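Local coordinates for FAD:protein FMN transferase (Vibrio cholerae, PDB 6NXI) that probably transfers the FMN moiety of FAD onto a threonine hydroxyl of a target flavoprotein, using magnesium and releasing AMP, at residues Ile29-Ser32 with Lys33-Gln36; Asp262-Cys265 with Met266-Asp269; Asp120-Leu123 with Asn124-Ala128; Ala72-Thr75 with Gln76-Thr79. One frame throughout, in Å; residues are numbered along the deposited sequence.

Interaction 1 (Ile29-Ser32 with Lys33-Gln36); sequences IADS and KTLQ
Lys33 meets Asp31 at the N-terminus of helix 32-50, where Asp31 is the N-cap; the CB of Lys33 lies 3.4 Å from OD1 of Asp31, while its amine leads away. The backbone N of Lys33 donates to water 1, which in turn donates to Asp31 OD1 at 3.2 Å, a one-water link between the first turn and the cap. At Thr34 the capping bond itself forms: its N donates to OD1 of Asp31 (3.1 Å, N-H...O 155°), approaching from above the carboxylate plane. The hydroxyl of Thr34 gives a second bond, OG1 to Asp31 OD2 at 2.6 Å, on the syn side of that oxygen. Both carboxylate oxygens are thus engaged by one residue, which should fix the rotation of the group. This is possible because Asp31 CG stands between its own N and carbonyl carbon (chi1 58°), turned to the helix start. The methyl CG2 of Thr34 rests 3.9 Å from CB of Ala30. Leu35 sends its N to Asp31 O, a nearly straight bond lying in the carbonyl plane, and its CD2 packs against Ala30 CB at 4.1 Å; Tyr23 of strand 17-24 and Ile174 also touch this leucine. At Gln36 the side-chain amide turns to Tyr19 OH, and the backbone continues the helical pattern, N of Gln36 donating to O of Ser32 at 2.8 Å.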
ATOM      1  N   ILE A  29      21.822 -17.324  14.296  1.00 35.75           N
ATOM      2  CA  ILE A  29      20.696 -16.346  14.375  1.00 34.72           C
ATOM      3  C   ILE A  29      19.772 -16.702  15.541  1.00 32.68           C
ATOM      4  O   ILE A  29      19.752 -17.863  15.983  1.00 34.87           O
ATOM      5  CB  ILE A  29      19.951 -16.242  13.040  1.00 32.85           C
ATOM      6  CG1 ILE A  29      19.164 -17.505  12.712  1.00 33.54           C
ATOM      7  CG2 ILE A  29      20.889 -15.862  11.910  1.00 32.80           C
ATOM      8  CD1 ILE A  29      18.233 -17.297  11.531  1.00 33.20           C
ATOM      9  N   ALA A  30      19.028 -15.711  16.023  1.00 31.57           N
ATOM     10  CA  ALA A  30      17.990 -15.873  17.050  1.00 31.05           C
ATOM     11  C   ALA A  30      17.021 -16.998  16.651  1.00 31.31           C
ATOM     12  O   ALA A  30      16.756 -17.210  15.432  1.00 29.63           O
ATOM     13  CB  ALA A  30      17.285 -14.568  17.263  1.00 32.78           C
ATOM     14  N   ASP A  31      16.477 -17.647  17.665  1.00 31.86           N
ATOM     15  CA  ASP A  31      15.384 -18.633  17.533  1.00 33.54           C
ATOM     16  C   ASP A  31      14.135 -17.905  17.012  1.00 29.80           C
ATOM     17  O   ASP A  31      13.983 -16.677  17.233  1.00 26.83           O
ATOM     18  CB  ASP A  31      15.116 -19.304  18.876  1.00 37.10           C
ATOM     19  CG  ASP A  31      14.750 -18.270  19.930  1.00 41.81           C
ATOM     20  OD1 ASP A  31      13.586 -18.248  20.325  1.00 45.84           O
ATOM     21  OD2 ASP A  31      15.648 -17.466  20.333  1.00 48.62           O
ATOM     22  N   SER A  32      13.217 -18.663  16.428  1.00 28.00           N
ATOM     23  CA  SER A  32      11.974 -18.140  15.788  1.00 28.08           C
ATOM     24  C   SER A  32      11.101 -17.415  16.819  1.00 27.92           C
ATOM     25  O   SER A  32      10.485 -16.381  16.474  1.00 26.65           O
ATOM     26  CB  SER A  32      11.228 -19.252  15.116  1.00 29.43           C
ATOM     27  OG  SER A  32      10.810 -20.225  16.054  1.00 31.11           O
ATOM     28  N   LYS A  33      11.063 -17.878  18.076  1.00 27.92           N
ATOM     29  CA  LYS A  33      10.217 -17.218  19.090  1.00 28.36           C
ATOM     30  C   LYS A  33      10.738 -15.809  19.326  1.00 26.36           C
ATOM     31  O   LYS A  33       9.935 -14.905  19.429  1.00 26.65           O
ATOM     32  CB  LYS A  33      10.197 -17.955  20.433  1.00 32.60           C
ATOM     33  CG  LYS A  33       9.046 -17.517  21.331  1.00 36.36           C
ATOM     34  CD  LYS A  33       8.804 -18.444  22.520  1.00 41.19           C
ATOM     35  CE  LYS A  33       9.563 -18.064  23.773  1.00 44.45           C
ATOM     36  NZ  LYS A  33       9.053 -16.813  24.394  1.00 46.31           N
ATOM     37  N   THR A  34      12.038 -15.658  19.510  1.00 25.75           N
ATOM     38  CA  THR A  34      12.671 -14.337  19.743  1.00 25.30           C
ATOM     39  C   THR A  34      12.307 -13.405  18.577  1.00 24.91           C
ATOM     40  O   THR A  34      11.915 -12.258  18.801  1.00 24.81           O
ATOM     41  CB  THR A  34      14.189 -14.464  19.859  1.00 28.09           C
ATOM     42  OG1 THR A  34      14.435 -15.272  21.014  1.00 31.32           O
ATOM     43  CG2 THR A  34      14.886 -13.122  19.990  1.00 29.13           C
ATOM     44  N   LEU A  35      12.479 -13.895  17.356  1.00 24.31           N
ATOM     45  CA  LEU A  35      12.209 -13.070  16.157  1.00 22.31           C
ATOM     46  C   LEU A  35      10.739 -12.694  16.113  1.00 22.58           C
ATOM     47  O   LEU A  35      10.439 -11.525  15.777  1.00 23.12           O
ATOM     48  CB  LEU A  35      12.590 -13.849  14.894  1.00 22.89           C
ATOM     49  CG  LEU A  35      14.075 -14.141  14.735  1.00 24.96           C
ATOM     50  CD1 LEU A  35      14.281 -15.147  13.603  1.00 26.09           C
ATOM     51  CD2 LEU A  35      14.866 -12.877  14.474  1.00 25.97           C
ATOM     52  N   GLN A  36       9.815 -13.634  16.320  1.00 23.36           N
ATOM     53  CA  GLN A  36       8.382 -13.305  16.172  1.00 22.72           C
ATOM     54  C   GLN A  36       7.960 -12.296  17.230  1.00 22.38           C
ATOM     55  O   GLN A  36       7.131 -11.431  16.976  1.00 22.69           O
ATOM     56  CB  GLN A  36       7.496 -14.539  16.297  1.00 24.52           C
ATOM     57  CG  GLN A  36       6.049 -14.267  15.907  1.00 25.49           C
ATOM     58  CD  GLN A  36       5.341 -15.519  15.440  1.00 27.31           C
ATOM     59  OE1 GLN A  36       5.640 -16.611  15.905  1.00 30.00           O
ATOM     60  NE2 GLN A  36       4.355 -15.361  14.576  1.00 28.65           N
TER
HETATM   61  O   HOH W   1      11.910 -20.669  19.054  1.00 46.32           O

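Interaction 2 (Asp262-Cys265 with Met266-Asp269); sequences DKSC and MTAD. With MG (magnesium ion), chain C; MG (magnesium ion), chain D.
Ala268 N donates to Ser264 O at 2.9 Å and Asp269 N to Cys265 O at 2.8 Å, the i to i+4 bonds that open helix 265-278, a short loop after strand 255-262. Ser264 is its N-cap: OG, anti to the serine's own N (chi1 164°), receives Thr267 N at 3.1 Å in a nearly straight bond (165°), and is also hydrogen-bonded to Asp163 of helix 157-171, whose carboxylate takes up the N-H groups of Cys265 and Met266 as well. Two residues before the cap, Asp262 makes an Asx turn, its OD2 accepting from Ser264 N on the anti side. The carboxylate lies against Thr267, Asp262 OD2 3.4 Å from Thr267 CB and Asp262 CG 3.6 Å from the methyl CG2 of Thr267; Thr267 OG1 bonds to Glu83. One turn into the helix, Asp269 serves the two-magnesium site beside FAD, to which Thr155, Glu184 and Thr273 also contribute. OD2 accepts from Gly159 N and from water 2, holding the carboxylate while OD1 bridges both ions. One magnesium is chelated by Asp269 O (2.3 Å) and the longer OD1 contact; the other sits 2.2 Å from Asp269 OD1 and also binds water 2 and water 3.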
ATOM      1  N   ASP A 262       9.771  -1.893  -6.248  1.00 23.35           N
ATOM      2  CA  ASP A 262      10.650  -0.815  -5.731  1.00 22.52           C
ATOM      3  C   ASP A 262      11.513  -1.458  -4.645  1.00 22.22           C
ATOM      4  O   ASP A 262      11.039  -2.378  -4.029  1.00 20.93           O
ATOM      5  CB  ASP A 262       9.860   0.361  -5.164  1.00 22.97           C
ATOM      6  CG  ASP A 262      10.686   1.618  -4.920  1.00 24.93           C
ATOM      7  OD1 ASP A 262      10.845   2.378  -5.897  1.00 26.15           O
ATOM      8  OD2 ASP A 262      11.212   1.796  -3.774  1.00 24.64           O
ATOM      9  N   LYS A 263      12.673  -0.901  -4.392  1.00 22.55           N
ATOM     10  CA  LYS A 263      13.515  -1.333  -3.257  1.00 23.94           C
ATOM     11  C   LYS A 263      12.762  -1.166  -1.926  1.00 21.81           C
ATOM     12  O   LYS A 263      13.032  -1.931  -0.986  1.00 23.29           O
ATOM     13  CB  LYS A 263      14.828  -0.543  -3.291  1.00 26.93           C
ATOM     14  CG  LYS A 263      15.732  -0.884  -4.478  1.00 32.98           C
ATOM     15  CD  LYS A 263      16.273  -2.300  -4.450  1.00 38.35           C
ATOM     16  CE  LYS A 263      17.344  -2.552  -5.492  1.00 41.52           C
ATOM     17  NZ  LYS A 263      17.327  -3.981  -5.891  1.00 45.53           N
ATOM     18  N   SER A 264      11.826  -0.223  -1.824  1.00 20.55           N
ATOM     19  CA  SER A 264      10.989   0.034  -0.641  1.00 19.58           C
ATOM     20  C   SER A 264       9.564  -0.452  -0.870  1.00 19.79           C
ATOM     21  O   SER A 264       8.955  -0.054  -1.856  1.00 19.42           O
ATOM     22  CB  SER A 264      10.982   1.511  -0.279  1.00 19.73           C
ATOM     23  OG  SER A 264       9.928   1.775   0.601  1.00 20.96           O
ATOM     24  N   CYS A 265       9.087  -1.286   0.029  1.00 20.64           N
ATOM     25  CA  CYS A 265       7.686  -1.735  -0.010  1.00 19.38           C
ATOM     26  C   CYS A 265       6.763  -0.545   0.245  1.00 19.53           C
ATOM     27  O   CYS A 265       5.742  -0.422  -0.426  1.00 18.53           O
ATOM     28  CB  CYS A 265       7.434  -2.892   0.935  1.00 20.60           C
ATOM     29  SG  CYS A 265       5.900  -3.755   0.512  1.00 20.50           S
ATOM     30  N   MET A 266       7.109   0.324   1.143  1.00 18.92           N
ATOM     31  CA  MET A 266       6.321   1.575   1.359  1.00 20.21           C
ATOM     32  C   MET A 266       6.110   2.286   0.011  1.00 19.73           C
ATOM     33  O   MET A 266       4.941   2.659  -0.376  1.00 20.34           O
ATOM     34  CB  MET A 266       7.050   2.498   2.322  1.00 21.18           C
ATOM     35  CG  MET A 266       6.368   3.814   2.432  1.00 22.72           C
ATOM     36  SD  MET A 266       7.124   5.016   3.530  1.00 25.83           S
ATOM     37  CE  MET A 266       8.749   5.192   2.825  1.00 25.80           C
ATOM     38  N   THR A 267       7.175   2.484  -0.736  1.00 19.78           N
ATOM     39  CA  THR A 267       7.143   3.209  -2.017  1.00 21.05           C
ATOM     40  C   THR A 267       6.343   2.412  -3.039  1.00 20.62           C
ATOM     41  O   THR A 267       5.474   3.012  -3.734  1.00 21.20           O
ATOM     42  CB  THR A 267       8.553   3.539  -2.477  1.00 21.46           C
ATOM     43  OG1 THR A 267       9.113   4.373  -1.456  1.00 23.03           O
ATOM     44  CG2 THR A 267       8.500   4.251  -3.809  1.00 22.09           C
ATOM     45  N   ALA A 268       6.570   1.106  -3.134  1.00 20.18           N
ATOM     46  CA  ALA A 268       5.831   0.273  -4.101  1.00 20.59           C
ATOM     47  C   ALA A 268       4.337   0.331  -3.789  1.00 19.74           C
ATOM     48  O   ALA A 268       3.538   0.448  -4.736  1.00 20.19           O
ATOM     49  CB  ALA A 268       6.272  -1.141  -4.119  1.00 20.67           C
ATOM     50  N   ASP A 269       3.984   0.328  -2.505  1.00 20.22           N
ATOM     51  CA  ASP A 269       2.567   0.325  -2.039  1.00 18.90           C
ATOM     52  C   ASP A 269       1.870   1.595  -2.490  1.00 19.79           C
ATOM     53  O   ASP A 269       0.758   1.507  -3.087  1.00 19.81           O
ATOM     54  CB  ASP A 269       2.550   0.114  -0.525  1.00 19.54           C
ATOM     55  CG  ASP A 269       1.228  -0.321   0.075  1.00 19.46           C
ATOM     56  OD1 ASP A 269       0.289  -0.607  -0.714  1.00 19.41           O
ATOM     57  OD2 ASP A 269       1.125  -0.298   1.328  1.00 20.20           O
TER
HETATM   58 MG    MG C 501      -1.116   1.274  -1.781  1.00 23.07          MG
HETATM   59 MG    MG D 502      -1.512  -1.746  -0.370  1.00 18.38          MG
HETATM   60  O   HOH W   2      -1.358  -0.807   1.795  1.00 24.47           O
HETATM   61  O   HOH W   3      -1.026  -1.876  -2.905  1.00 37.82           O

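Interaction 3 (Asp120-Leu123 with Asn124-Ala128); sequences DEEL and NARRA
Glu122 and Arg126 are brought alongside by different torsions: in the conformer described, one of two for this residue, the glutamate CG is anti to the backbone N (chi1 -172°) with an extended chain beyond it, whereas the arginine CG lies beside its N and the chain bends at chi2 (-89°). The two side chains consequently run the same way, yet their flat ends are turned nearly perpendicular, carboxylate and guanidinium planes 89° apart. OE2 of Glu122 approaches NH2 of Arg126 obliquely at 3.8 Å, a long salt bridge and, given the second conformer, a doubtful one. Each group has another partner: Glu122 OE1 pairs with Arg113, subject to the same doubt, and Arg126 NH1 with Glu111. The charges may therefore form a small network on the outside of the protein, in which the direct i to i+4 pair is probably a modest contributor.

The frame is the short alpha-helix 120-127, whose successive i to i+4 bonds include Asn124 N to Asp120 O at 2.8 Å and Arg127 N to Leu123 O at 2.9 Å. The latter is close to linear at the hydrogen. On the inward face Leu123 packs against helix 100-105 through Leu102 and against Trp106. The aliphatic part of Arg127 crosses beside this leucine, its CD 3.9 Å from Leu123 CG and its CG 3.4 Å from Leu123 O. Asn124 bends over the carbonyl of the preceding turn, with its CB and CG both 3.3 Å from Asp120 O, and its OD1 accepts a weak bond from Arg127 NH1 at 3.4 Å.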
ATOM      1  N   ASP A 120     -25.405  13.672  -3.345  1.00 32.38           N
ATOM      2  CA  ASP A 120     -24.412  14.602  -3.934  1.00 32.91           C
ATOM      3  C   ASP A 120     -24.072  15.655  -2.871  1.00 32.60           C
ATOM      4  O   ASP A 120     -22.895  16.040  -2.771  1.00 29.31           O
ATOM      5  CB  ASP A 120     -24.926  15.204  -5.248  1.00 34.76           C
ATOM      6  CG  ASP A 120     -24.722  14.300  -6.459  1.00 36.49           C
ATOM      7  OD1 ASP A 120     -24.492  13.098  -6.290  1.00 39.42           O
ATOM      8  OD2 ASP A 120     -24.837  14.811  -7.588  1.00 42.57           O
ATOM      9  N   GLU A 121     -25.033  16.049  -2.032  1.00 33.02           N
ATOM     10  CA  GLU A 121     -24.739  17.061  -0.982  1.00 34.23           C
ATOM     11  C   GLU A 121     -23.796  16.500   0.078  1.00 31.79           C
ATOM     12  O   GLU A 121     -22.865  17.230   0.486  1.00 29.88           O
ATOM     13  CB  GLU A 121     -26.003  17.569  -0.300  1.00 38.61           C
ATOM     14  CG  GLU A 121     -26.828  18.426  -1.218  1.00 42.25           C
ATOM     15  CD  GLU A 121     -27.793  17.696  -2.136  1.00 45.51           C
ATOM     16  OE1 GLU A 121     -27.695  16.429  -2.302  1.00 47.76           O
ATOM     17  OE2 GLU A 121     -28.665  18.392  -2.677  1.00 50.80           O
ATOM     18  N   GLU A 122     -24.007  15.274   0.560  1.00 30.01           N
ATOM     19  CA  GLU A 122     -23.091  14.653   1.554  0.60 30.35           C
ATOM     20  C   GLU A 122     -21.719  14.466   0.911  1.00 28.80           C
ATOM     21  O   GLU A 122     -20.676  14.674   1.601  1.00 27.23           O
ATOM     22  CB  GLU A 122     -23.628  13.310   2.059  0.60 30.49           C
ATOM     23  CG  GLU A 122     -22.804  12.766   3.224  0.60 32.40           C
ATOM     24  CD  GLU A 122     -23.330  11.573   4.010  0.60 34.58           C
ATOM     25  OE1 GLU A 122     -23.905  10.670   3.387  0.60 35.48           O
ATOM     26  OE2 GLU A 122     -23.107  11.519   5.257  0.60 38.03           O
ATOM     27  N   LEU A 123     -21.718  14.011  -0.348  1.00 27.19           N
ATOM     28  CA  LEU A 123     -20.426  13.771  -1.047  1.00 27.21           C
ATOM     29  C   LEU A 123     -19.669  15.115  -1.102  1.00 27.48           C
ATOM     30  O   LEU A 123     -18.484  15.166  -0.770  1.00 26.82           O
ATOM     31  CB  LEU A 123     -20.696  13.212  -2.441  1.00 27.61           C
ATOM     32  CG  LEU A 123     -19.483  13.051  -3.338  1.00 28.49           C
ATOM     33  CD1 LEU A 123     -18.475  12.125  -2.672  1.00 29.03           C
ATOM     34  CD2 LEU A 123     -19.872  12.507  -4.692  1.00 30.92           C
ATOM     35  N   ASN A 124     -20.346  16.167  -1.556  1.00 27.51           N
ATOM     36  CA  ASN A 124     -19.718  17.495  -1.761  1.00 29.69           C
ATOM     37  C   ASN A 124     -19.179  18.005  -0.428  1.00 29.40           C
ATOM     38  O   ASN A 124     -18.089  18.597  -0.433  1.00 30.67           O
ATOM     39  CB  ASN A 124     -20.641  18.494  -2.468  1.00 31.49           C
ATOM     40  CG  ASN A 124     -20.743  18.198  -3.950  1.00 33.06           C
ATOM     41  OD1 ASN A 124     -19.923  17.472  -4.503  1.00 34.75           O
ATOM     42  ND2 ASN A 124     -21.794  18.686  -4.581  1.00 35.66           N
ATOM     43  N   ALA A 125     -19.894  17.808   0.675  1.00 29.73           N
ATOM     44  CA  ALA A 125     -19.427  18.212   2.023  1.00 30.25           C
ATOM     45  C   ALA A 125     -18.129  17.475   2.382  1.00 29.38           C
ATOM     46  O   ALA A 125     -17.223  18.058   2.985  1.00 28.76           O
ATOM     47  CB  ALA A 125     -20.491  17.950   3.047  1.00 31.94           C
ATOM     48  N   ARG A 126     -18.015  16.198   2.008  1.00 27.80           N
ATOM     49  CA  ARG A 126     -16.792  15.441   2.359  1.00 27.58           C
ATOM     50  C   ARG A 126     -15.642  15.835   1.446  1.00 27.19           C
ATOM     51  O   ARG A 126     -14.509  15.878   1.934  1.00 26.51           O
ATOM     52  CB  ARG A 126     -17.049  13.935   2.242  1.00 28.18           C
ATOM     53  CG  ARG A 126     -18.081  13.434   3.240  1.00 30.20           C
ATOM     54  CD  ARG A 126     -17.520  13.020   4.566  1.00 29.09           C
ATOM     55  NE  ARG A 126     -18.619  12.500   5.381  1.00 29.31           N
ATOM     56  CZ  ARG A 126     -18.626  11.323   6.032  1.00 29.40           C
ATOM     57  NH1 ARG A 126     -17.586  10.501   5.981  1.00 27.14           N
ATOM     58  NH2 ARG A 126     -19.664  11.012   6.783  1.00 30.27           N
ATOM     59  N   ARG A 127     -15.905  16.054   0.164  1.00 26.17           N
ATOM     60  CA  ARG A 127     -14.887  16.549  -0.793  1.00 26.51           C
ATOM     61  C   ARG A 127     -14.342  17.889  -0.334  1.00 26.43           C
ATOM     62  O   ARG A 127     -13.130  18.095  -0.482  1.00 28.25           O
ATOM     63  CB  ARG A 127     -15.451  16.682  -2.204  1.00 28.50           C
ATOM     64  CG  ARG A 127     -15.765  15.352  -2.852  1.00 29.27           C
ATOM     65  CD  ARG A 127     -16.514  15.519  -4.128  1.00 34.33           C
ATOM     66  NE  ARG A 127     -15.642  15.888  -5.213  1.00 37.65           N
ATOM     67  CZ  ARG A 127     -16.094  16.362  -6.367  1.00 42.29           C
ATOM     68  NH1 ARG A 127     -17.388  16.591  -6.555  1.00 45.15           N
ATOM     69  NH2 ARG A 127     -15.241  16.620  -7.330  1.00 45.38           N
ATOM     70  N   ALA A 128     -15.160  18.718   0.311  1.00 27.24           N
ATOM     71  CA  ALA A 128     -14.727  20.072   0.716  1.00 28.33           C
ATOM     72  C   ALA A 128     -13.678  19.979   1.826  1.00 29.16           C
ATOM     73  O   ALA A 128     -13.008  20.999   2.044  1.00 30.69           O
ATOM     74  CB  ALA A 128     -15.902  20.895   1.153  1.00 29.29           C
TER

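Interaction 4 (Ala72-Thr75 with Gln76-Thr79); sequences AVST and QTLT
Thr75 O is gripped twice by Thr79: the backbone N and the hydroxyl OG1 each donate to it at 2.9 Å. They arrive from opposite faces of the carbonyl plane, N tilted 21° from it and OG1 37° above. Thr79 can do this because its OG1 is kept beside its own N (chi1 -61°), directed back to the preceding turn. Earlier in the chain, Ser74 OG accepts from Thr77 N at 3.1 Å, and its carbonyl O takes Leu78 N in a nearly straight bond. The hydroxyls of Ser74 and Thr77 both hydrogen-bond to Glu58 OE1, so that carboxylate oxygen joins the start of the helix to helix 58-64. Gln76 bends back at chi2, which sets its OE1 3.6 Å from Ser74 CB. On the apolar side, Val73 CG2 meets Leu78 CD2 at 4.0 Å, the two side chains crossing at about a right angle, while the Val73 CB lies 4.1 Å from the methyl CG2 of Thr77. A serine N-cap with an apolar pair spanning the residue before it and the fourth residue after it is the hydrophobic-staple pattern, here at the start of helix 75-90, a short loop after strand 71-72.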
ATOM      1  N   ALA A  72       3.128  17.217  16.857  1.00 32.89           N
ATOM      2  CA  ALA A  72       4.356  16.412  16.792  1.00 32.18           C
ATOM      3  C   ALA A  72       3.999  14.936  16.607  1.00 31.33           C
ATOM      4  O   ALA A  72       3.021  14.450  17.201  1.00 32.04           O
ATOM      5  CB  ALA A  72       5.190  16.639  18.023  1.00 33.96           C
ATOM      6  N   VAL A  73       4.768  14.281  15.749  1.00 30.45           N
ATOM      7  CA  VAL A  73       4.629  12.841  15.443  1.00 29.11           C
ATOM      8  C   VAL A  73       6.005  12.173  15.496  1.00 29.89           C
ATOM      9  O   VAL A  73       7.084  12.835  15.497  1.00 29.89           O
ATOM     10  CB  VAL A  73       3.940  12.637  14.084  1.00 28.51           C
ATOM     11  CG1 VAL A  73       2.513  13.185  14.082  1.00 29.18           C
ATOM     12  CG2 VAL A  73       4.765  13.238  12.957  1.00 29.78           C
ATOM     13  N   SER A  74       5.955  10.851  15.526  1.00 29.90           N
ATOM     14  CA  SER A  74       7.147   9.990  15.552  1.00 28.28           C
ATOM     15  C   SER A  74       7.918  10.124  14.237  1.00 26.75           C
ATOM     16  O   SER A  74       7.317  10.472  13.186  1.00 24.32           O
ATOM     17  CB  SER A  74       6.743   8.568  15.778  1.00 29.46           C
ATOM     18  OG  SER A  74       5.991   8.085  14.670  1.00 31.73           O
ATOM     19  N   THR A  75       9.208   9.802  14.287  1.00 26.11           N
ATOM     20  CA  THR A  75      10.056   9.718  13.083  1.00 27.38           C
ATOM     21  C   THR A  75       9.380   8.822  12.053  1.00 25.45           C
ATOM     22  O   THR A  75       9.376   9.180  10.850  1.00 27.38           O
ATOM     23  CB  THR A  75      11.432   9.155  13.437  1.00 29.01           C
ATOM     24  OG1 THR A  75      11.895  10.077  14.421  1.00 34.57           O
ATOM     25  CG2 THR A  75      12.347   9.057  12.245  1.00 31.16           C
ATOM     26  N   GLN A  76       8.829   7.683  12.472  1.00 24.98           N
ATOM     27  CA  GLN A  76       8.255   6.715  11.487  1.00 23.29           C
ATOM     28  C   GLN A  76       7.034   7.328  10.799  1.00 22.64           C
ATOM     29  O   GLN A  76       6.934   7.322   9.573  1.00 23.19           O
ATOM     30  CB  GLN A  76       7.893   5.378  12.135  1.00 22.85           C
ATOM     31  CG  GLN A  76       9.057   4.647  12.771  1.00 25.03           C
ATOM     32  CD  GLN A  76       9.261   4.914  14.238  1.00 26.13           C
ATOM     33  OE1 GLN A  76       9.108   6.050  14.735  1.00 27.08           O
ATOM     34  NE2 GLN A  76       9.609   3.842  14.948  1.00 26.25           N
ATOM     35  N   THR A  77       6.129   7.923  11.555  1.00 22.88           N
ATOM     36  CA  THR A  77       4.931   8.555  10.945  1.00 23.05           C
ATOM     37  C   THR A  77       5.402   9.665  10.002  1.00 23.65           C
ATOM     38  O   THR A  77       4.814   9.847   8.914  1.00 23.55           O
ATOM     39  CB  THR A  77       4.001   9.116  12.030  1.00 24.92           C
ATOM     40  OG1 THR A  77       3.620   8.050  12.902  1.00 26.70           O
ATOM     41  CG2 THR A  77       2.785   9.778  11.426  1.00 24.69           C
ATOM     42  N   LEU A  78       6.350  10.505  10.458  1.00 23.59           N
ATOM     43  CA  LEU A  78       6.866  11.592   9.605  1.00 25.73           C
ATOM     44  C   LEU A  78       7.385  11.007   8.278  1.00 23.47           C
ATOM     45  O   LEU A  78       7.024  11.543   7.234  1.00 24.45           O
ATOM     46  CB  LEU A  78       7.945  12.361  10.385  1.00 27.32           C
ATOM     47  CG  LEU A  78       8.273  13.770   9.912  1.00 32.90           C
ATOM     48  CD1 LEU A  78       8.804  13.774   8.489  1.00 36.04           C
ATOM     49  CD2 LEU A  78       7.102  14.684  10.069  1.00 33.29           C
ATOM     50  N   THR A  79       8.175   9.930   8.318  1.00 24.71           N
ATOM     51  CA  THR A  79       8.767   9.311   7.118  1.00 23.93           C
ATOM     52  C   THR A  79       7.629   8.898   6.177  1.00 23.41           C
ATOM     53  O   THR A  79       7.749   9.139   4.966  1.00 23.63           O
ATOM     54  CB  THR A  79       9.675   8.152   7.502  1.00 24.87           C
ATOM     55  OG1 THR A  79      10.712   8.732   8.319  1.00 24.85           O
ATOM     56  CG2 THR A  79      10.244   7.451   6.279  1.00 25.77           C
TER

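Overall arrangement
Interactions 1, 2 and 4 each start a helix with a side-chain cap, aspartate in the first and serine in the other two; interaction 3 instead spans the body of a short helix. Interaction 2 is buried, interaction 4 partly so, and interactions 1 and 3 are at the surface, on opposite sides of the chain's centre. Water joins the cap of interaction 1, interaction 3 adds to its helical backbone bonds charged side chains paired mostly outside it, and interaction 2 carries magnesium ligation. Interactions 2 and 4 come within about 4 Å at their nearest atoms; helix 75-90, which interaction 4 begins, packs on Met266 and Thr267, and Trp160 of helix 157-171 touches Met266, Gln76 and Thr79.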